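Local coordinates for protein putative O-GlcNAcase nagJ (Clostridium perfringens, PDB 6PV5) that probably hydrolyses terminal N-acetylhexosamine residues of glycans, as a family 84 glycoside hydrolase whose putative catalytic barrel forms the middle of this fragment, at residues L268-E273 with E278-A283; K282-K287 with N319-E324; S310-A315 with A361-K366. All blocks are in the same frame, centred on the assembly; numbering follows the deposited sequence.

Contact 1: L268-E273 with E278-A283; sequences LDIKFE and EADFKA
D280 reaches from the helix back to the loop that leads into it and takes the backbone N-H of K271. Its CB starts the approach: it lies 4.0 Å from CG1 of I270, the two side chains passing side by side in opposite senses, and 3.9 Å from the carbonyl O of K271. CG sits 3.8 Å from K271 N, and the oxygens bonded to it go to different neighbours. OD2 receives K271 N at 2.8 Å, on the anti side of the carboxylate and 19° out of its plane, with a bent N-H...O angle of 141°. The same oxygen has CB of K271 3.4 Å away. OD1 turns to R235, whose NE forms a salt bridge with it.

The loop 268-273 joins strand 259-264 of the eight-stranded (beta/alpha) barrel to helix 274-294, so this contact folds a beta-to-alpha connection onto the first turns of its own helix. A short acid suits position 280 because one oxygen can hold a loop amide while the other keeps an arginine. R235 also pairs with D269 OD2, and D269 OD1 accepts from W234 NE1; the arginine thus lies between two carboxylates, which probably eases the like charges of D269 OD1 and D280 OD2, 5.5 Å apart. I270 brings an apolar branch to the buried side, where it also rests on W303. K271 turns its chain outward, bent at chi2 and chi4, so its contribution here is the backbone N-H and CB, not the amine.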
loop_
_atom_site.group_PDB
_atom_site.type_symbol
_atom_site.label_atom_id
_atom_site.label_comp_id
_atom_site.label_asym_id
_atom_site.label_seq_id
_atom_site.Cartn_x
_atom_site.Cartn_y
_atom_site.Cartn_z
ATOM N N LEU A 268 14.246 -8.601 -22.719
ATOM C CA LEU A 268 15.639 -8.307 -23.030
ATOM C C LEU A 268 16.181 -9.138 -24.199
ATOM O O LEU A 268 17.052 -8.656 -24.917
ATOM C CB LEU A 268 16.529 -8.340 -21.773
ATOM C CG LEU A 268 17.058 -9.662 -21.191
ATOM C CD1 LEU A 268 16.056 -10.811 -21.156
ATOM C CD2 LEU A 268 18.410 -10.073 -21.754
ATOM N N ASP A 269 15.668 -10.363 -24.418
ATOM C CA ASP A 269 16.257 -11.182 -25.474
ATOM C C ASP A 269 15.238 -12.030 -26.242
ATOM O O ASP A 269 15.620 -12.689 -27.210
ATOM C CB ASP A 269 17.424 -12.022 -24.946
ATOM C CG ASP A 269 17.010 -13.171 -24.042
ATOM O OD1 ASP A 269 15.791 -13.328 -23.771
ATOM O OD2 ASP A 269 17.908 -13.922 -23.636
ATOM N N ILE A 270 13.963 -12.020 -25.826
ATOM C CA ILE A 270 12.947 -12.846 -26.461
ATOM C C ILE A 270 12.963 -12.618 -27.974
ATOM O O ILE A 270 13.240 -11.518 -28.457
ATOM C CB ILE A 270 11.552 -12.646 -25.831
ATOM C CG1 ILE A 270 10.562 -13.723 -26.286
ATOM C CG2 ILE A 270 11.022 -11.239 -26.084
ATOM C CD1 ILE A 270 9.325 -13.854 -25.426
ATOM N N LYS A 271 12.713 -13.701 -28.717
ATOM C CA LYS A 271 12.593 -13.650 -30.163
ATOM C C LYS A 271 11.124 -13.832 -30.550
ATOM O O LYS A 271 10.359 -14.519 -29.872
ATOM C CB LYS A 271 13.573 -14.636 -30.813
ATOM C CG LYS A 271 14.992 -14.120 -31.043
ATOM C CD LYS A 271 15.043 -12.975 -32.046
ATOM C CE LYS A 271 16.394 -12.783 -32.705
ATOM N NZ LYS A 271 17.452 -12.451 -31.722
ATOM N N PHE A 272 10.725 -13.160 -31.628
ATOM C CA PHE A 272 9.347 -13.183 -32.082
ATOM C C PHE A 272 9.290 -13.888 -33.436
ATOM O O PHE A 272 8.306 -14.550 -33.756
ATOM C CB PHE A 272 8.807 -11.756 -32.200
ATOM C CG PHE A 272 8.838 -10.926 -30.938
ATOM C CD1 PHE A 272 7.883 -11.091 -29.943
ATOM C CD2 PHE A 272 9.804 -9.942 -30.759
ATOM C CE1 PHE A 272 7.906 -10.307 -28.796
ATOM C CE2 PHE A 272 9.819 -9.150 -29.617
ATOM C CZ PHE A 272 8.879 -9.342 -28.634
ATOM N N GLU A 273 10.389 -13.765 -34.189
ATOM C CA GLU A 273 10.469 -14.096 -35.603
ATOM C C GLU A 273 10.960 -15.536 -35.800
ATOM O O GLU A 273 11.994 -15.937 -35.260
ATOM C CB GLU A 273 11.354 -13.058 -36.312
ATOM C CG GLU A 273 12.724 -12.822 -35.661
ATOM C CD GLU A 273 12.865 -11.757 -34.577
ATOM O OE1 GLU A 273 12.075 -11.771 -33.620
ATOM O OE2 GLU A 273 13.786 -10.925 -34.684
ATOM N N GLU A 278 9.273 -19.530 -32.179
ATOM C CA GLU A 278 8.535 -20.697 -31.731
ATOM C C GLU A 278 9.222 -21.342 -30.529
ATOM O O GLU A 278 8.539 -21.821 -29.622
ATOM C CB GLU A 278 8.322 -21.692 -32.875
ATOM C CG GLU A 278 7.149 -21.346 -33.775
ATOM C CD GLU A 278 5.839 -21.014 -33.079
ATOM O OE1 GLU A 278 5.348 -21.847 -32.294
ATOM O OE2 GLU A 278 5.314 -19.916 -33.320
ATOM N N ALA A 279 10.562 -21.362 -30.534
ATOM C CA ALA A 279 11.332 -21.920 -29.422
ATOM C C ALA A 279 11.108 -21.094 -28.154
ATOM O O ALA A 279 10.737 -21.635 -27.104
ATOM C CB ALA A 279 12.801 -21.997 -29.780
ATOM N N ASP A 280 11.307 -19.773 -28.279
ATOM C CA ASP A 280 11.117 -18.846 -27.170
ATOM C C ASP A 280 9.699 -18.970 -26.630
ATOM O O ASP A 280 9.518 -19.023 -25.418
ATOM C CB ASP A 280 11.560 -17.424 -27.522
ATOM C CG ASP A 280 13.048 -17.228 -27.306
ATOM O OD1 ASP A 280 13.648 -18.062 -26.590
ATOM O OD2 ASP A 280 13.604 -16.257 -27.859
ATOM N N PHE A 281 8.707 -19.100 -27.526
ATOM C CA PHE A 281 7.336 -19.280 -27.067
ATOM C C PHE A 281 7.159 -20.587 -26.291
ATOM O O PHE A 281 6.384 -20.641 -25.330
ATOM C CB PHE A 281 6.301 -19.102 -28.192
ATOM C CG PHE A 281 4.913 -18.977 -27.619
ATOM C CD1 PHE A 281 4.155 -20.103 -27.346
ATOM C CD2 PHE A 281 4.413 -17.738 -27.238
ATOM C CE1 PHE A 281 2.908 -19.996 -26.747
ATOM C CE2 PHE A 281 3.169 -17.630 -26.634
ATOM C CZ PHE A 281 2.426 -18.759 -26.374
ATOM N N LYS A 282 7.836 -21.663 -26.728
ATOM C CA LYS A 282 7.728 -22.951 -26.044
ATOM C C LYS A 282 8.392 -22.854 -24.669
ATOM O O LYS A 282 7.848 -23.317 -23.663
ATOM C CB LYS A 282 8.305 -24.081 -26.910
ATOM N N ALA A 283 9.564 -22.205 -24.637
ATOM C CA ALA A 283 10.252 -21.882 -23.394
ATOM C C ALA A 283 9.284 -21.217 -22.412
ATOM O O ALA A 283 9.174 -21.654 -21.263
ATOM C CB ALA A 283 11.454 -21.017 -23.691
#

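Contact 2: K282-K287 with N319-E324; sequences KALINK and NRFNKE
Two neighbouring helices of the barrel's outer layer, 274-294 and 311-326, meet here through L284 and I285 on one and F321 on the other. Over the short segments their axes approach to 11.2 Å and cross at -46°, a separation wide enough for large apolar side chains to fill.

F321 has its CG anti to the backbone N (chi1 -176°), which carries the ring across the gap toward 282-287. The CD1-CE1 side of the ring does the touching. The leucine side chain of L284 lies nearly perpendicular to that of F321: its branch point CG lies 3.7 Å from F321 CD1, while the two methyls divide the ring atoms, L284 CD2 being 3.8 Å from F321 CD1 and L284 CD1 being 4.1 Å from F321 CE1. Both side chains also rest on I301 of strand 298-302, so the branched leucine and the broad phenylalanine fill the layer between helices and barrel wall. I285 works further out, only its terminal methyl arriving: I285 CD1 comes within 4.3 Å of F321 CD1. A flexible ethyl arm suits this partly exposed place, where it also meets F325.

On the outer side, polar groups take over. E324 OE1 receives R320 NE at 2.9 Å in a salt bridge between residues one helical turn apart; the oxygen lies close to the guanidinium plane, although the nitrogen stands above that of the carboxylate, 46° out of it. R320 reaches helix 274-294 as well, through a salt bridge from NH1 to E278 and a cation-pi contact with F281. Adjacent outer helices packing on each other and on the strand wall through apolar side chains are characteristic of the (beta/alpha)8, or TIM, barrel.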
loop_
_atom_site.group_PDB
_atom_site.type_symbol
_atom_site.label_atom_id
_atom_site.label_comp_id
_atom_site.label_asym_id
_atom_site.label_seq_id
_atom_site.Cartn_x
_atom_site.Cartn_y
_atom_site.Cartn_z
ATOM N N LYS A 282 7.836 -21.663 -26.728
ATOM C CA LYS A 282 7.728 -22.951 -26.044
ATOM C C LYS A 282 8.392 -22.854 -24.669
ATOM O O LYS A 282 7.848 -23.317 -23.663
ATOM C CB LYS A 282 8.305 -24.081 -26.910
ATOM N N ALA A 283 9.564 -22.205 -24.637
ATOM C CA ALA A 283 10.252 -21.882 -23.394
ATOM C C ALA A 283 9.284 -21.217 -22.412
ATOM O O ALA A 283 9.174 -21.654 -21.263
ATOM C CB ALA A 283 11.454 -21.017 -23.691
ATOM N N LEU A 284 8.536 -20.214 -22.903
ATOM C CA LEU A 284 7.621 -19.434 -22.083
ATOM C C LEU A 284 6.530 -20.335 -21.519
ATOM O O LEU A 284 6.238 -20.294 -20.316
ATOM C CB LEU A 284 7.038 -18.283 -22.914
ATOM C CG LEU A 284 5.979 -17.402 -22.242
ATOM C CD1 LEU A 284 6.498 -16.773 -20.952
ATOM C CD2 LEU A 284 5.519 -16.313 -23.208
ATOM N N ILE A 285 5.947 -21.167 -22.392
ATOM C CA ILE A 285 4.896 -22.073 -21.956
ATOM C C ILE A 285 5.458 -22.992 -20.874
ATOM O O ILE A 285 4.818 -23.207 -19.847
ATOM C CB ILE A 285 4.339 -22.860 -23.164
ATOM C CG1 ILE A 285 3.494 -21.952 -24.060
ATOM C CG2 ILE A 285 3.578 -24.112 -22.715
ATOM C CD1 ILE A 285 2.172 -21.532 -23.443
ATOM N N ASN A 286 6.647 -23.546 -21.133
ATOM C CA ASN A 286 7.268 -24.474 -20.195
ATOM C C ASN A 286 7.437 -23.814 -18.826
ATOM O O ASN A 286 6.911 -24.315 -17.830
ATOM C CB ASN A 286 8.594 -25.047 -20.705
ATOM C CG ASN A 286 9.153 -26.136 -19.803
ATOM O OD1 ASN A 286 8.428 -27.028 -19.347
ATOM N ND2 ASN A 286 10.450 -26.079 -19.541
ATOM N N LYS A 287 8.160 -22.683 -18.785
ATOM C CA LYS A 287 8.370 -21.948 -17.543
ATOM C C LYS A 287 7.051 -21.780 -16.799
ATOM O O LYS A 287 6.946 -22.063 -15.603
ATOM C CB LYS A 287 9.022 -20.591 -17.829
ATOM C CG LYS A 287 9.406 -19.797 -16.585
ATOM C CD LYS A 287 10.136 -20.609 -15.530
ATOM C CE LYS A 287 10.742 -19.742 -14.446
ATOM N NZ LYS A 287 11.740 -18.806 -15.017
ATOM N N ASN A 319 -1.378 -12.538 -26.413
ATOM C CA ASN A 319 -2.668 -13.129 -26.792
ATOM C C ASN A 319 -2.539 -14.653 -26.914
ATOM O O ASN A 319 -3.390 -15.391 -26.426
ATOM C CB ASN A 319 -3.207 -12.595 -28.129
ATOM C CG ASN A 319 -3.488 -11.105 -28.165
ATOM O OD1 ASN A 319 -3.838 -10.481 -27.161
ATOM N ND2 ASN A 319 -3.364 -10.523 -29.344
ATOM N N ARG A 320 -1.440 -15.106 -27.513
ATOM C CA ARG A 320 -1.153 -16.525 -27.631
ATOM C C ARG A 320 -1.025 -17.160 -26.249
ATOM O O ARG A 320 -1.621 -18.211 -26.006
ATOM C CB ARG A 320 0.098 -16.748 -28.476
ATOM C CG ARG A 320 0.127 -18.110 -29.163
ATOM C CD ARG A 320 1.447 -18.319 -29.877
ATOM N NE ARG A 320 1.721 -19.738 -30.055
ATOM C CZ ARG A 320 2.805 -20.211 -30.651
ATOM N NH1 ARG A 320 3.706 -19.380 -31.141
ATOM N NH2 ARG A 320 2.994 -21.514 -30.760
ATOM N N PHE A 321 -0.284 -16.500 -25.338
ATOM C CA PHE A 321 -0.077 -17.037 -24.006
ATOM C C PHE A 321 -1.416 -17.133 -23.291
ATOM O O PHE A 321 -1.684 -18.108 -22.584
ATOM C CB PHE A 321 0.941 -16.211 -23.207
ATOM C CG PHE A 321 1.265 -16.778 -21.844
ATOM C CD1 PHE A 321 2.328 -17.649 -21.673
ATOM C CD2 PHE A 321 0.494 -16.455 -20.737
ATOM C CE1 PHE A 321 2.627 -18.167 -20.416
ATOM C CE2 PHE A 321 0.788 -16.979 -19.484
ATOM C CZ PHE A 321 1.855 -17.837 -19.325
ATOM N N ASN A 322 -2.236 -16.091 -23.466
ATOM C CA ASN A 322 -3.551 -16.010 -22.854
ATOM C C ASN A 322 -4.433 -17.147 -23.387
ATOM O O ASN A 322 -5.215 -17.744 -22.641
ATOM C CB ASN A 322 -4.164 -14.647 -23.180
ATOM C CG ASN A 322 -5.441 -14.350 -22.437
ATOM O OD1 ASN A 322 -5.511 -14.483 -21.215
ATOM N ND2 ASN A 322 -6.436 -13.870 -23.156
ATOM N N LYS A 323 -4.293 -17.427 -24.694
ATOM C CA LYS A 323 -5.123 -18.396 -25.393
ATOM C C LYS A 323 -4.655 -19.818 -25.066
ATOM O O LYS A 323 -5.462 -20.657 -24.687
ATOM C CB LYS A 323 -5.109 -18.112 -26.902
ATOM C CG LYS A 323 -6.076 -18.957 -27.725
ATOM C CD LYS A 323 -5.970 -18.717 -29.224
ATOM C CE LYS A 323 -6.873 -19.609 -30.055
ATOM N NZ LYS A 323 -6.406 -21.019 -30.072
ATOM N N GLU A 324 -3.347 -20.066 -25.197
ATOM C CA GLU A 324 -2.784 -21.409 -25.203
ATOM C C GLU A 324 -2.332 -21.859 -23.807
ATOM O O GLU A 324 -1.987 -23.030 -23.636
ATOM C CB GLU A 324 -1.681 -21.524 -26.256
ATOM C CG GLU A 324 -2.145 -21.127 -27.648
ATOM C CD GLU A 324 -1.170 -21.321 -28.800
ATOM O OE1 GLU A 324 0.026 -21.568 -28.553
ATOM O OE2 GLU A 324 -1.611 -21.198 -29.959
#

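Contact 3: S310-A315 with A361-K366; sequences SGVQQA and AETLDK
A315 and T363 bury the most surface here, with L364 next, and together they close the gap between two successive outer helices of the TIM barrel: the start of helix 311-326 and the end of helix 355-363. The backbones come close, with CA atoms of A315 and L364 5.0 Å apart, and alanine suits so close an approach because its side chain is one methyl. A315 CB points at the partner segment and meets T363 CB at 3.6 Å and T363 CG2 at 3.7 Å.

T363 sorts its two branches by polarity. Its chi1 of -49° sets CG2 anti to the backbone N, where the methyl joins A315, while OG1 stays beside the backbone N and hydrogen-bonds to the carbonyl O of E359 in the preceding turn. A threonine can therefore end a helix with its hydroxyl satisfied and still offer carbon to its neighbour. V312, one turn before A315, brings CG2 to 4.1 Å from T363 OG1.

L364 is the first residue to leave helical geometry, and its buried side chain, with CG anti to the backbone N (chi1 -174°), brings its end to A315. N319, farther along helix 311-326, secures this helix exit by hydrogen bonds to T363 O and D365 N. Leucine suits the buried place by its reach: the methyl CD1 of L364 comes to 4.0 Å from A315 O and 4.2 Å from A315 CB.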
loop_
_atom_site.group_PDB
_atom_site.type_symbol
_atom_site.label_atom_id
_atom_site.label_comp_id
_atom_site.label_asym_id
_atom_site.label_seq_id
_atom_site.Cartn_x
_atom_site.Cartn_y
_atom_site.Cartn_z
ATOM N N SER A 310 8.154 -3.184 -30.736
ATOM C CA SER A 310 7.111 -3.757 -31.572
ATOM C C SER A 310 5.897 -4.095 -30.723
ATOM O O SER A 310 5.884 -5.109 -30.029
ATOM C CB SER A 310 7.555 -4.951 -32.365
ATOM O OG SER A 310 6.433 -5.514 -33.057
ATOM N N GLY A 311 4.885 -3.229 -30.821
ATOM C CA GLY A 311 3.627 -3.387 -30.116
ATOM C C GLY A 311 2.873 -4.619 -30.603
ATOM O O GLY A 311 2.258 -5.316 -29.801
ATOM N N VAL A 312 2.904 -4.866 -31.922
ATOM C CA VAL A 312 2.099 -5.941 -32.492
ATOM C C VAL A 312 2.626 -7.280 -31.966
ATOM O O VAL A 312 1.870 -8.059 -31.401
ATOM C CB VAL A 312 2.019 -5.871 -34.034
ATOM C CG1 VAL A 312 1.361 -7.118 -34.642
ATOM C CG2 VAL A 312 1.271 -4.624 -34.494
ATOM N N GLN A 313 3.943 -7.485 -32.066
ATOM C CA GLN A 313 4.595 -8.731 -31.678
ATOM C C GLN A 313 4.448 -8.992 -30.182
ATOM O O GLN A 313 4.201 -10.132 -29.777
ATOM C CB GLN A 313 6.060 -8.736 -32.125
ATOM C CG GLN A 313 6.199 -8.733 -33.642
ATOM C CD GLN A 313 7.593 -8.533 -34.184
ATOM O OE1 GLN A 313 8.331 -7.639 -33.776
ATOM N NE2 GLN A 313 7.958 -9.352 -35.154
ATOM N N GLN A 314 4.569 -7.935 -29.361
ATOM C CA GLN A 314 4.434 -8.108 -27.918
ATOM C C GLN A 314 2.998 -8.497 -27.561
ATOM O O GLN A 314 2.773 -9.357 -26.711
ATOM C CB GLN A 314 4.879 -6.860 -27.143
ATOM C CG GLN A 314 6.352 -6.501 -27.327
ATOM C CD GLN A 314 6.709 -5.157 -26.734
ATOM O OE1 GLN A 314 5.920 -4.523 -26.033
ATOM N NE2 GLN A 314 7.935 -4.723 -26.981
ATOM N N ALA A 315 2.023 -7.832 -28.191
ATOM C CA ALA A 315 0.632 -8.118 -27.900
ATOM C C ALA A 315 0.298 -9.534 -28.364
ATOM O O ALA A 315 -0.458 -10.245 -27.696
ATOM C CB ALA A 315 -0.258 -7.090 -28.549
ATOM N N ALA A 361 -2.327 -1.637 -28.160
ATOM C CA ALA A 361 -3.679 -1.615 -27.623
ATOM C C ALA A 361 -4.683 -2.257 -28.592
ATOM O O ALA A 361 -5.606 -2.946 -28.164
ATOM C CB ALA A 361 -4.084 -0.200 -27.280
ATOM N N GLU A 362 -4.519 -1.997 -29.890
ATOM C CA GLU A 362 -5.448 -2.490 -30.899
ATOM C C GLU A 362 -5.351 -4.009 -30.990
ATOM O O GLU A 362 -6.370 -4.667 -31.122
ATOM C CB GLU A 362 -5.151 -1.857 -32.260
ATOM N N THR A 363 -4.130 -4.558 -30.886
ATOM C CA THR A 363 -3.916 -5.993 -30.994
ATOM C C THR A 363 -4.344 -6.763 -29.743
ATOM O O THR A 363 -4.769 -7.904 -29.861
ATOM C CB THR A 363 -2.450 -6.308 -31.298
ATOM O OG1 THR A 363 -2.106 -5.463 -32.385
ATOM C CG2 THR A 363 -2.185 -7.751 -31.660
ATOM N N LEU A 364 -4.220 -6.170 -28.549
ATOM C CA LEU A 364 -4.229 -6.942 -27.310
ATOM C C LEU A 364 -5.650 -7.321 -26.908
ATOM O O LEU A 364 -6.496 -6.444 -26.833
ATOM C CB LEU A 364 -3.589 -6.090 -26.206
ATOM C CG LEU A 364 -3.374 -6.791 -24.865
ATOM C CD1 LEU A 364 -2.278 -7.845 -24.994
ATOM C CD2 LEU A 364 -3.025 -5.786 -23.762
ATOM N N ASP A 365 -5.879 -8.608 -26.562
ATOM C CA ASP A 365 -7.164 -9.091 -26.073
ATOM C C ASP A 365 -7.651 -8.312 -24.851
ATOM O O ASP A 365 -6.923 -8.147 -23.867
ATOM C CB ASP A 365 -7.076 -10.536 -25.567
ATOM C CG ASP A 365 -6.799 -11.631 -26.586
ATOM O OD1 ASP A 365 -6.842 -11.348 -27.810
ATOM O OD2 ASP A 365 -6.556 -12.786 -26.133
ATOM N N LYS A 366 -8.947 -8.004 -24.850
ATOM C CA LYS A 366 -9.577 -7.117 -23.885
ATOM C C LYS A 366 -9.610 -7.684 -22.465
ATOM O O LYS A 366 -9.774 -6.924 -21.501
ATOM C CB LYS A 366 -10.966 -6.666 -24.346
ATOM C CG LYS A 366 -10.970 -5.706 -25.533
ATOM C CD LYS A 366 -12.210 -4.827 -25.603
ATOM C CE LYS A 366 -12.655 -4.450 -27.006
ATOM N NZ LYS A 366 -11.518 -4.066 -27.883
#

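From the N terminus, contact 1 comes first and closes the shortest loop, pinning the segment after barrel strand 259-264 to the helix it leads into. Contact 2 starts on that same helix, sharing K282 and A283 with contact 1, and spans strand 298-302 to reach helix 311-326. Contact 3 opens at the start of helix 311-326, before contact 2 has closed, and runs on to the end of helix 355-363; contacts 2 and 3 therefore cross. Three consecutive helices of the barrel's outer layer are linked in series, with 311-326 in the middle. F272 of contact 1 also packs on Q313 and Q314 of contact 3.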